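Local atomic coordinates of T cell receptor gamma chain (Monodelphis domestica, PDB entry 7L15), a protein that probably recognises antigen at the T cell surface, as one chain of the marsupial gamma mu T cell receptor. Residues L50-R54 and S55-S59. Residues are numbered along the deposited sequence; the frame is centred on the assembly and turned at random.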
loop_
_atom_site.group_PDB
_atom_site.type_symbol
_atom_site.label_atom_id
_atom_site.label_comp_id
_atom_site.label_asym_id
_atom_site.label_seq_id
_atom_site.Cartn_x
_atom_site.Cartn_y
_atom_site.Cartn_z
ATOM N N LEU B 50 -15.241 -15.070 8.216
ATOM C CA LEU B 50 -15.487 -16.507 8.192
ATOM C C LEU B 50 -14.148 -17.227 8.172
ATOM O O LEU B 50 -13.106 -16.634 7.889
ATOM C CB LEU B 50 -16.337 -16.925 6.979
ATOM C CG LEU B 50 -15.781 -16.894 5.547
ATOM C CD1 LEU B 50 -14.832 -18.054 5.238
ATOM C CD2 LEU B 50 -16.928 -16.904 4.542
ATOM N N VAL B 51 -14.196 -18.529 8.438
ATOM C CA VAL B 51 -13.040 -19.400 8.296
ATOM C C VAL B 51 -13.464 -20.643 7.520
ATOM O O VAL B 51 -14.583 -21.145 7.678
ATOM C CB VAL B 51 -12.421 -19.772 9.659
ATOM C CG1 VAL B 51 -13.426 -20.520 10.530
ATOM C CG2 VAL B 51 -11.158 -20.592 9.451
ATOM N N TYR B 52 -12.580 -21.116 6.652
ATOM C CA TYR B 52 -12.867 -22.203 5.737
ATOM C C TYR B 52 -11.839 -23.300 5.949
ATOM O O TYR B 52 -10.632 -23.032 5.956
ATOM C CB TYR B 52 -12.840 -21.712 4.287
ATOM C CG TYR B 52 -12.924 -22.801 3.236
ATOM C CD1 TYR B 52 -14.125 -23.445 2.962
ATOM C CD2 TYR B 52 -11.805 -23.165 2.500
ATOM C CE1 TYR B 52 -14.203 -24.434 1.989
ATOM C CE2 TYR B 52 -11.871 -24.148 1.525
ATOM C CZ TYR B 52 -13.069 -24.782 1.271
ATOM O OH TYR B 52 -13.130 -25.765 0.302
ATOM N N SER B 53 -12.327 -24.523 6.147
ATOM C CA SER B 53 -11.477 -25.704 6.252
ATOM C C SER B 53 -11.324 -26.305 4.858
ATOM O O SER B 53 -12.301 -26.789 4.275
ATOM C CB SER B 53 -12.083 -26.714 7.223
ATOM O OG SER B 53 -11.301 -27.895 7.289
ATOM N N ARG B 54 -10.103 -26.282 4.320
ATOM C CA ARG B 54 -9.901 -26.802 2.973
ATOM C C ARG B 54 -10.221 -28.295 2.903
ATOM O O ARG B 54 -10.921 -28.747 1.988
ATOM C CB ARG B 54 -8.470 -26.527 2.516
ATOM C CG ARG B 54 -8.224 -25.092 2.048
ATOM C CD ARG B 54 -6.890 -25.005 1.351
ATOM N NE ARG B 54 -5.899 -25.768 2.097
ATOM C CZ ARG B 54 -4.718 -26.125 1.616
ATOM N NH1 ARG B 54 -4.375 -25.788 0.380
ATOM N NH2 ARG B 54 -3.886 -26.825 2.374
ATOM N N SER B 55 -9.737 -29.071 3.877
ATOM C CA SER B 55 -9.971 -30.510 3.874
ATOM C C SER B 55 -11.459 -30.818 3.947
ATOM O O SER B 55 -12.041 -31.362 3.002
ATOM C CB SER B 55 -9.232 -31.168 5.040
ATOM O OG SER B 55 -10.010 -31.068 6.221
ATOM N N LYS B 56 -12.103 -30.450 5.062
ATOM C CA LYS B 56 -13.539 -30.671 5.207
ATOM C C LYS B 56 -14.372 -29.839 4.227
ATOM O O LYS B 56 -15.596 -30.007 4.195
ATOM C CB LYS B 56 -13.992 -30.384 6.652
ATOM C CG LYS B 56 -13.007 -30.878 7.722
ATOM C CD LYS B 56 -13.644 -31.068 9.099
ATOM C CE LYS B 56 -14.259 -29.796 9.670
ATOM N NZ LYS B 56 -13.250 -28.752 10.043
ATOM N N SER B 57 -13.749 -28.980 3.413
ATOM C CA SER B 57 -14.449 -28.132 2.438
ATOM C C SER B 57 -15.663 -27.451 3.069
ATOM O O SER B 57 -16.773 -27.482 2.537
ATOM C CB SER B 57 -14.849 -28.938 1.206
ATOM O OG SER B 57 -15.214 -28.064 0.145
ATOM N N GLU B 58 -15.429 -26.806 4.211
ATOM C CA GLU B 58 -16.494 -26.300 5.064
ATOM C C GLU B 58 -16.254 -24.825 5.373
ATOM O O GLU B 58 -15.159 -24.451 5.807
ATOM C CB GLU B 58 -16.552 -27.122 6.348
ATOM C CG GLU B 58 -17.724 -26.816 7.229
ATOM C CD GLU B 58 -17.671 -27.610 8.504
ATOM O OE1 GLU B 58 -18.233 -27.140 9.514
ATOM O OE2 GLU B 58 -17.053 -28.701 8.495
ATOM N N SER B 59 -17.274 -23.994 5.154
ATOM C CA SER B 59 -17.183 -22.550 5.339
ATOM C C SER B 59 -18.028 -22.131 6.537
ATOM O O SER B 59 -19.258 -22.250 6.503
ATOM C CB SER B 59 -17.636 -21.813 4.080
ATOM O OG SER B 59 -17.855 -20.442 4.351
#
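S53 OG, at the end of strand 47-53 on the hairpin face it shares with E58, is approached twice by K56: the backbone N of K56 and its NZ each lie 3.5 Å from S53 OG, both as weak hydrogen bonds. The lysine chain bends at chi3 and chi4, curling its ammonium back over the serine instead of reaching outward. The stronger partner of this hydroxyl is the carboxylate of D33, which takes S53 OG on one oxygen and the backbone N of S55 on the other, tying the turn to the residue just before strand 34-40. At the base of the turn, S53 and E58 form an antiparallel hydrogen-bonded pair, with S53 N to E58 O at 2.9 Å and E58 N to S53 O at 3.1 Å. S57 is the extra residue of a G1 beta bulge: its backbone, at phi 46° and psi 51°, takes the left-handed conformation, and S57 and E58 together face S53. A weak bond from S57 N to R54 O, 3.2 Å, helps close the turn.

On the other face of the hairpin, the Y52 ring lies alongside the second strand. With CG anti to the backbone N (chi1 171°), the ring runs past E58 toward S57, and its CD1 comes to 3.2 Å from E58 O, which approaches obliquely. S59 CA lies at the ring edge, in its plane. The phenol ends in a hydrogen bond of 3.1 Å between Y52 OH and S57 OG. Farther from the turn, L50 CD2 lies against S59 OG, which is hydrogen-bonded to A72 N, while Y52 also touches A72 and K74 of strand 70-75. The arrangement is a beta hairpin closed by a four-residue turn with a G1 bulge, joining strands 47-53 and 58-61 at the edge of the mixed sheet of the immunoglobulin V-set domain, the C'-C'' hairpin whose turn corresponds to CDR2.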